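Local coordinates for ferrichrome-binding protein (Bacillus subtilis subsp. subtilis, PDB 3G9Q) that binds iron(3+)-hydroxamate complexes and passes them to the membrane permease of the FhuCBGD ABC transporter, serving uptake of ferrichrome and coprogen, at residues Ile148-Thr153 / Tyr159-Asp164; Tyr210-Pro215 / Leu262-Glu267; Glu201-Phe206 / Ser228-Asn233. One frame throughout, in Å; residues are numbered along the deposited sequence.

Contact 1: residues Ile148-Thr153 / Tyr159-Asp164; sequences ISIMQT and YVFGKD
A beta hairpin joins Ile150, Met151 and Gln152 to Tyr159, Val160 and Phe161 in the mixed sheet of the C-terminal lobe, its two antiparallel strands connected by a short turn. Gln152 and Tyr159 form a hydrogen-bonded pair, with Gln152 N to Tyr159 O at 3.0 Å and Tyr159 N to Gln152 O at 2.9 Å. One step on, Met151 and Val160 make a non-hydrogen-bonded pair, their CA atoms 4.4 Å apart. Phe161 N then donates to Ile150 O at 2.7 Å. Met151 and Val160 share one face of the sheet, where the selenomethionine methyl CE lies 4.3 Å from Val160 CG2. Gln152 and Tyr159 lie on the other face. The Gln152 side chain starts with CG anti to its carbonyl carbon (chi1 -63°) and then runs extended past the rim of the Phe161 ring: CB sits in the ring plane at the edge, CG is 3.4 Å from Phe161 CE1, and the amide plane is turned 69° from the ring. Shortening Gln152 to an alanine takes away CG and the amide, so the CZ corner of the Phe161 ring would probably lose its partner OE1 and only CB would stay at the CE1 edge, with a gap where the amide lay. The Phe161 side chain also touches Tyr195 of strand 195-198, the next strand of the sheet. Nearer the Phe161 CB, along the same edge, the Ile150 side chain crosses that of Phe161 at about a right angle, with Ile150 CG2 3.9 Å from Phe161 CD1.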
# COMPACT_ATOMS: atom_id res chain seq x y z
N ILE A 148 1.90 17.53 6.78
CA ILE A 148 1.72 16.91 5.49
C ILE A 148 0.34 16.29 5.37
O ILE A 148 -0.16 15.69 6.32
CB ILE A 148 2.82 15.86 5.24
CG1 ILE A 148 2.34 14.85 4.21
CG2 ILE A 148 3.22 15.20 6.55
CD1 ILE A 148 1.42 13.68 4.67
N SER A 149 -0.28 16.45 4.21
CA SER A 149 -1.62 15.92 3.97
C SER A 149 -1.61 14.79 2.97
O SER A 149 -0.68 14.66 2.17
CB SER A 149 -2.55 17.00 3.40
OG SER A 149 -2.56 18.17 4.17
N ILE A 150 -2.65 13.97 3.01
CA ILE A 150 -2.78 12.90 2.04
C ILE A 150 -4.23 12.91 1.58
O ILE A 150 -5.14 12.72 2.39
CB ILE A 150 -2.47 11.53 2.61
CG1 ILE A 150 -1.04 11.51 3.17
CG2 ILE A 150 -2.65 10.48 1.50
CD1 ILE A 150 -0.70 10.29 4.02
N MSE A 151 -4.44 13.14 0.29
CA MSE A 151 -5.80 13.15 -0.22
C MSE A 151 -5.98 12.71 -1.65
O MSE A 151 -5.12 12.93 -2.51
CB MSE A 151 -6.44 14.53 0.01
CG MSE A 151 -5.56 15.75 -0.27
SE MSE A 151 -6.29 17.51 0.38
CE MSE A 151 -5.75 17.45 2.28
N GLN A 152 -7.11 12.05 -1.90
CA GLN A 152 -7.44 11.58 -3.24
C GLN A 152 -8.79 12.10 -3.66
O GLN A 152 -9.69 12.29 -2.84
CB GLN A 152 -7.42 10.06 -3.31
CG GLN A 152 -6.07 9.45 -3.02
CD GLN A 152 -6.10 7.95 -3.16
OE1 GLN A 152 -6.85 7.26 -2.47
NE2 GLN A 152 -5.28 7.44 -4.06
N THR A 153 -8.92 12.30 -4.96
CA THR A 153 -10.14 12.83 -5.53
C THR A 153 -10.94 11.78 -6.27
O THR A 153 -10.38 10.86 -6.88
CB THR A 153 -9.80 13.97 -6.51
OG1 THR A 153 -11.01 14.60 -6.96
CG2 THR A 153 -9.04 13.41 -7.71
N TYR A 159 -11.19 12.76 -0.44
CA TYR A 159 -10.86 11.99 0.75
C TYR A 159 -9.52 12.45 1.37
O TYR A 159 -8.51 12.53 0.67
CB TYR A 159 -10.80 10.48 0.41
CG TYR A 159 -11.95 9.96 -0.44
CD1 TYR A 159 -11.76 9.60 -1.79
CD2 TYR A 159 -13.25 9.82 0.09
CE1 TYR A 159 -12.82 9.12 -2.59
CE2 TYR A 159 -14.32 9.35 -0.70
CZ TYR A 159 -14.09 8.99 -2.04
OH TYR A 159 -15.13 8.53 -2.82
N VAL A 160 -9.53 12.81 2.65
CA VAL A 160 -8.31 13.22 3.35
C VAL A 160 -7.97 12.05 4.25
O VAL A 160 -8.63 11.81 5.25
CB VAL A 160 -8.51 14.51 4.22
CG1 VAL A 160 -9.80 14.41 5.00
CG2 VAL A 160 -7.34 14.70 5.16
N PHE A 161 -6.94 11.29 3.87
CA PHE A 161 -6.55 10.11 4.63
C PHE A 161 -5.76 10.36 5.89
O PHE A 161 -5.10 11.38 6.03
CB PHE A 161 -5.78 9.14 3.73
CG PHE A 161 -6.56 8.71 2.53
CD1 PHE A 161 -6.38 9.34 1.31
CD2 PHE A 161 -7.52 7.72 2.64
CE1 PHE A 161 -7.15 8.99 0.20
CE2 PHE A 161 -8.30 7.36 1.55
CZ PHE A 161 -8.12 8.00 0.32
N GLY A 162 -5.86 9.42 6.81
CA GLY A 162 -5.12 9.52 8.06
C GLY A 162 -4.01 8.49 8.03
O GLY A 162 -3.38 8.29 6.99
N LYS A 163 -3.77 7.83 9.15
CA LYS A 163 -2.71 6.85 9.21
C LYS A 163 -3.19 5.41 9.11
O LYS A 163 -2.40 4.50 8.86
CB LYS A 163 -1.91 7.02 10.51
CG LYS A 163 -2.66 6.73 11.80
CD LYS A 163 -1.76 6.96 13.01
CE LYS A 163 -2.48 6.61 14.31
NZ LYS A 163 -1.60 6.71 15.52
N ASP A 164 -4.49 5.20 9.28
CA ASP A 164 -5.01 3.84 9.24
C ASP A 164 -5.88 3.53 8.04
O ASP A 164 -6.90 2.85 8.17
CB ASP A 164 -5.77 3.56 10.54
CG ASP A 164 -4.84 3.32 11.71
OD1 ASP A 164 -4.42 4.30 12.38
OD2 ASP A 164 -4.51 2.15 11.95

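Contact 2: residues Tyr210-Pro215 / Leu262-Glu267; sequences YIFAGP and LEFITE
Strand 210-215 and helix segment 262-267 come nearest at Phe212 and Ile265, whose CA atoms are 8.5 Å apart, and no hydrogen bond joins the two segments, so side chains span the gap. Phe212 points toward the helix and is the strand's sole contribution to the contact. Its CE2 lies 3.4 Å from CE2 of Phe264, the two side chains sliding past each other in opposite directions. The rings meet obliquely, planes at 66° and centroids 5.5 Å apart, with Phe264 CZ in the plane of the Phe212 ring at its edge. Phe264 reaches the strand because its CG stands anti to the backbone N (chi1 169°), which carries the ring nearer than its CB would suggest. The C-terminal helix 255-270 thus packs on the mixed sheet of an alpha/beta lobe, on a strand whose neighbours are 148-154 and 242-244. Tyr243 of strand 242-244 touches both phenylalanines. Farther along the Phe212 ring, CZ lies 3.8 Å from Ile265 CA and 4.2 Å from Ile265 CG2, and Ile265 itself continues onto Ile171 and Ile172 of helix 169-175. Thr266 points away from the strand and touches Ala135 and Ile139 of helix 118-143; its OG1 donates to Leu262 O at 2.7 Å, and the same oxygen accepts the backbone bond from Thr266 N at 3.1 Å.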
# COMPACT_ATOMS: atom_id res chain seq x y z
N TYR A 210 2.81 20.32 2.93
CA TYR A 210 3.13 19.41 1.83
C TYR A 210 1.93 18.50 1.58
O TYR A 210 1.27 18.08 2.52
CB TYR A 210 4.36 18.55 2.14
CG TYR A 210 5.63 19.35 2.31
CD1 TYR A 210 5.90 20.01 3.52
CD2 TYR A 210 6.55 19.47 1.26
CE1 TYR A 210 7.05 20.76 3.69
CE2 TYR A 210 7.71 20.23 1.42
CZ TYR A 210 7.96 20.87 2.63
OH TYR A 210 9.11 21.62 2.81
N ILE A 211 1.67 18.21 0.32
CA ILE A 211 0.54 17.37 -0.03
C ILE A 211 0.82 16.31 -1.07
O ILE A 211 1.49 16.55 -2.06
CB ILE A 211 -0.63 18.21 -0.56
CG1 ILE A 211 -0.89 19.39 0.38
CG2 ILE A 211 -1.86 17.32 -0.69
CD1 ILE A 211 -1.24 19.16 1.82
N PHE A 212 0.30 15.11 -0.82
CA PHE A 212 0.45 14.01 -1.76
C PHE A 212 -0.95 13.79 -2.31
O PHE A 212 -1.74 13.09 -1.70
CB PHE A 212 0.93 12.75 -1.04
CG PHE A 212 2.40 12.71 -0.79
CD1 PHE A 212 2.92 13.07 0.44
CD2 PHE A 212 3.27 12.34 -1.81
CE1 PHE A 212 4.29 13.06 0.65
CE2 PHE A 212 4.63 12.33 -1.60
CZ PHE A 212 5.15 12.69 -0.37
N ALA A 213 -1.27 14.38 -3.45
CA ALA A 213 -2.62 14.20 -3.97
C ALA A 213 -2.66 13.43 -5.28
O ALA A 213 -1.68 13.38 -6.03
CB ALA A 213 -3.30 15.54 -4.14
N GLY A 214 -3.82 12.84 -5.54
CA GLY A 214 -3.99 12.09 -6.76
C GLY A 214 -5.39 11.53 -6.85
O GLY A 214 -6.17 11.64 -5.91
N PRO A 215 -5.74 10.93 -8.00
CA PRO A 215 -7.09 10.36 -8.13
C PRO A 215 -7.27 9.11 -7.26
O PRO A 215 -6.30 8.47 -6.85
CB PRO A 215 -7.19 10.07 -9.62
CG PRO A 215 -5.78 9.75 -9.99
CD PRO A 215 -4.99 10.80 -9.26
N LEU A 262 7.92 4.27 0.16
CA LEU A 262 8.78 5.06 1.03
C LEU A 262 9.82 5.80 0.23
O LEU A 262 10.27 6.86 0.64
CB LEU A 262 9.48 4.20 2.08
CG LEU A 262 10.44 4.95 3.04
CD1 LEU A 262 9.74 6.11 3.73
CD2 LEU A 262 10.98 3.99 4.08
N GLU A 263 10.21 5.24 -0.92
CA GLU A 263 11.20 5.90 -1.77
C GLU A 263 10.53 7.14 -2.37
O GLU A 263 11.09 8.24 -2.35
CB GLU A 263 11.67 4.94 -2.87
CG GLU A 263 12.89 5.40 -3.68
CD GLU A 263 13.18 4.49 -4.89
OE1 GLU A 263 13.33 3.25 -4.70
OE2 GLU A 263 13.26 5.02 -6.03
N PHE A 264 9.32 6.96 -2.90
CA PHE A 264 8.61 8.08 -3.49
C PHE A 264 8.34 9.19 -2.47
O PHE A 264 8.46 10.37 -2.80
CB PHE A 264 7.31 7.61 -4.11
CG PHE A 264 6.39 8.72 -4.49
CD1 PHE A 264 6.70 9.55 -5.55
CD2 PHE A 264 5.23 8.96 -3.78
CE1 PHE A 264 5.87 10.60 -5.89
CE2 PHE A 264 4.39 10.02 -4.12
CZ PHE A 264 4.71 10.83 -5.18
N ILE A 265 7.94 8.82 -1.25
CA ILE A 265 7.66 9.78 -0.19
C ILE A 265 8.93 10.62 0.09
O ILE A 265 8.90 11.85 0.05
CB ILE A 265 7.26 9.07 1.15
CG1 ILE A 265 6.02 8.18 0.96
CG2 ILE A 265 7.08 10.12 2.26
CD1 ILE A 265 5.72 7.22 2.11
N THR A 266 10.03 9.92 0.36
CA THR A 266 11.32 10.52 0.67
C THR A 266 11.86 11.40 -0.45
O THR A 266 12.20 12.56 -0.22
CB THR A 266 12.36 9.44 1.00
OG1 THR A 266 11.83 8.57 2.02
CG2 THR A 266 13.65 10.08 1.49
N GLU A 267 11.94 10.86 -1.66
CA GLU A 267 12.42 11.63 -2.78
C GLU A 267 11.63 12.93 -2.93
O GLU A 267 12.21 14.00 -3.05
CB GLU A 267 12.35 10.82 -4.08
CG GLU A 267 12.68 11.64 -5.33
CD GLU A 267 14.10 12.22 -5.33
OE1 GLU A 267 14.37 13.14 -6.13
OE2 GLU A 267 14.96 11.75 -4.54

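Contact 3: residues Glu201-Phe206 / Ser228-Asn233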
# COMPACT_ATOMS: atom_id res chain seq x y z
N GLU A 201 -14.75 23.13 -0.36
CA GLU A 201 -14.72 24.37 0.41
C GLU A 201 -13.84 24.28 1.64
O GLU A 201 -13.17 25.25 2.01
CB GLU A 201 -16.15 24.76 0.83
CG GLU A 201 -16.90 25.62 -0.19
CD GLU A 201 -17.38 24.84 -1.41
OE1 GLU A 201 -17.69 25.48 -2.44
OE2 GLU A 201 -17.45 23.58 -1.32
N LYS A 202 -13.86 23.12 2.29
CA LYS A 202 -13.09 22.91 3.50
C LYS A 202 -11.65 22.46 3.24
O LYS A 202 -10.92 22.11 4.17
CB LYS A 202 -13.81 21.91 4.39
CG LYS A 202 -14.90 22.53 5.23
CD LYS A 202 -15.59 21.49 6.09
CE LYS A 202 -16.59 20.67 5.27
NZ LYS A 202 -17.72 21.53 4.77
N LEU A 203 -11.26 22.47 1.97
CA LEU A 203 -9.93 22.07 1.58
C LEU A 203 -8.85 22.92 2.27
O LEU A 203 -7.92 22.38 2.86
CB LEU A 203 -9.79 22.16 0.06
CG LEU A 203 -8.79 21.19 -0.57
CD1 LEU A 203 -9.22 19.77 -0.24
CD2 LEU A 203 -8.74 21.39 -2.07
N PRO A 204 -8.96 24.25 2.23
CA PRO A 204 -7.96 25.09 2.88
C PRO A 204 -7.89 24.86 4.39
O PRO A 204 -6.96 25.30 5.04
CB PRO A 204 -8.42 26.51 2.56
CG PRO A 204 -9.13 26.35 1.26
CD PRO A 204 -9.92 25.09 1.48
N ASP A 205 -8.89 24.18 4.93
CA ASP A 205 -8.93 23.93 6.36
C ASP A 205 -8.13 22.69 6.75
O ASP A 205 -7.74 22.52 7.91
CB ASP A 205 -10.38 23.79 6.84
CG ASP A 205 -11.21 25.01 6.51
OD1 ASP A 205 -12.45 24.96 6.73
OD2 ASP A 205 -10.64 26.02 6.04
N PHE A 206 -7.89 21.82 5.78
CA PHE A 206 -7.15 20.59 6.03
C PHE A 206 -5.74 20.65 5.46
O PHE A 206 -4.79 20.20 6.08
CB PHE A 206 -7.87 19.41 5.38
CG PHE A 206 -8.99 18.87 6.20
CD1 PHE A 206 -8.72 18.02 7.28
CD2 PHE A 206 -10.31 19.18 5.89
CE1 PHE A 206 -9.75 17.47 8.03
CE2 PHE A 206 -11.35 18.63 6.63
CZ PHE A 206 -11.07 17.77 7.71
N SER A 228 -9.87 23.46 -9.81
CA SER A 228 -10.57 24.48 -9.05
C SER A 228 -9.57 25.55 -8.62
O SER A 228 -8.38 25.29 -8.42
CB SER A 228 -11.30 23.88 -7.83
OG SER A 228 -10.41 23.29 -6.90
N SER A 229 -10.07 26.78 -8.53
CA SER A 229 -9.26 27.92 -8.16
C SER A 229 -8.85 27.83 -6.70
O SER A 229 -7.83 28.39 -6.30
CB SER A 229 -10.06 29.20 -8.40
OG SER A 229 -11.31 29.17 -7.73
N ILE A 230 -9.65 27.11 -5.91
CA ILE A 230 -9.39 26.95 -4.49
C ILE A 230 -8.21 26.00 -4.20
O ILE A 230 -7.50 26.16 -3.20
CB ILE A 230 -10.68 26.49 -3.75
CG1 ILE A 230 -10.52 25.09 -3.18
CG2 ILE A 230 -11.88 26.57 -4.70
CD1 ILE A 230 -9.87 25.06 -1.80
N TRP A 231 -8.00 25.01 -5.07
CA TRP A 231 -6.90 24.08 -4.91
C TRP A 231 -5.61 24.71 -5.40
O TRP A 231 -4.57 24.61 -4.74
CB TRP A 231 -7.15 22.79 -5.70
CG TRP A 231 -5.90 21.99 -5.95
CD1 TRP A 231 -5.06 22.09 -7.02
CD2 TRP A 231 -5.32 21.02 -5.07
NE1 TRP A 231 -3.99 21.24 -6.86
CE2 TRP A 231 -4.13 20.57 -5.67
CE3 TRP A 231 -5.70 20.48 -3.83
CZ2 TRP A 231 -3.30 19.61 -5.08
CZ3 TRP A 231 -4.87 19.52 -3.24
CH2 TRP A 231 -3.69 19.10 -3.86
N LYS A 232 -5.67 25.37 -6.55
CA LYS A 232 -4.50 26.01 -7.11
C LYS A 232 -3.98 27.10 -6.17
O LYS A 232 -2.78 27.39 -6.13
CB LYS A 232 -4.82 26.59 -8.49
CG LYS A 232 -5.16 25.50 -9.50
CD LYS A 232 -5.12 25.97 -10.96
CE LYS A 232 -6.36 26.77 -11.35
NZ LYS A 232 -6.30 27.19 -12.77
N ASN A 233 -4.88 27.67 -5.40
CA ASN A 233 -4.54 28.73 -4.48
C ASN A 233 -3.97 28.25 -3.13
O ASN A 233 -3.43 29.06 -2.37
CB ASN A 233 -5.77 29.59 -4.25
CG ASN A 233 -5.53 30.69 -3.26
OD1 ASN A 233 -4.53 31.41 -3.34
ND2 ASN A 233 -6.44 30.83 -2.32
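Apolar contacts hold Leu203 and Pro204 against Ile230 and Trp231, joining two short helical turns of the C-terminal lobe. Ile230 sets the tip of its chain, CD1, against both Leu203 and Pro204: it lies 3.3 Å from Pro204 CD and 3.4 Å from Leu203 CB. The Ile230 side chain crosses that of Pro204 at about a right angle and that of Leu203 obliquely. Leu203, with CG anti to its backbone N (chi1 -151°), extends CD2 past this methyl to the indole of Trp231, where it sits at the edge, in the ring plane, 3.6 Å from CE3. Hydrogen bonds act within each segment and not across. Ser228 is the N-cap of helix 229-232, its OG accepting a weak bond from Trp231 N at 3.5 Å and also bonding to Val225 O. In the other segment, Phe206 N donates to Leu203 O at 3.0 Å, part of a weakly bonded helical turn. Leu200 and Leu234 add to the apolar patch, Leu200 beside Ile230 and Leu234 against both Leu203 and Pro204. Farther in, Leu203 rests on Ile198 of strand 195-198, Phe206 packs on helix 182-189, and Trp231 touches Ile211 and Ala213 of strand 210-215 with its CH2 corner.

All three contacts belong to the C-terminal lobe of this binding protein. Contacts 1 and 2 have centres about 11 Å apart and share its mixed sheet, where strands 148-154 and 210-215 are parallel neighbours, probably bonded from Ser149 N to Tyr210 O. Contact 3 lies farther out, its centre about 14 Å from that of contact 1 and 19 Å from that of contact 2. It touches the sheet through Leu203 against Met151 and Trp231 against Ala213. Contact 1 closes first along the chain; contacts 2 and 3 then interleave, strand 210-215 coming between the two helical turns in sequence, and segment 262-267 after both. Hairpin, C-terminal helix and peripheral turns are thereby assembled around one sheet.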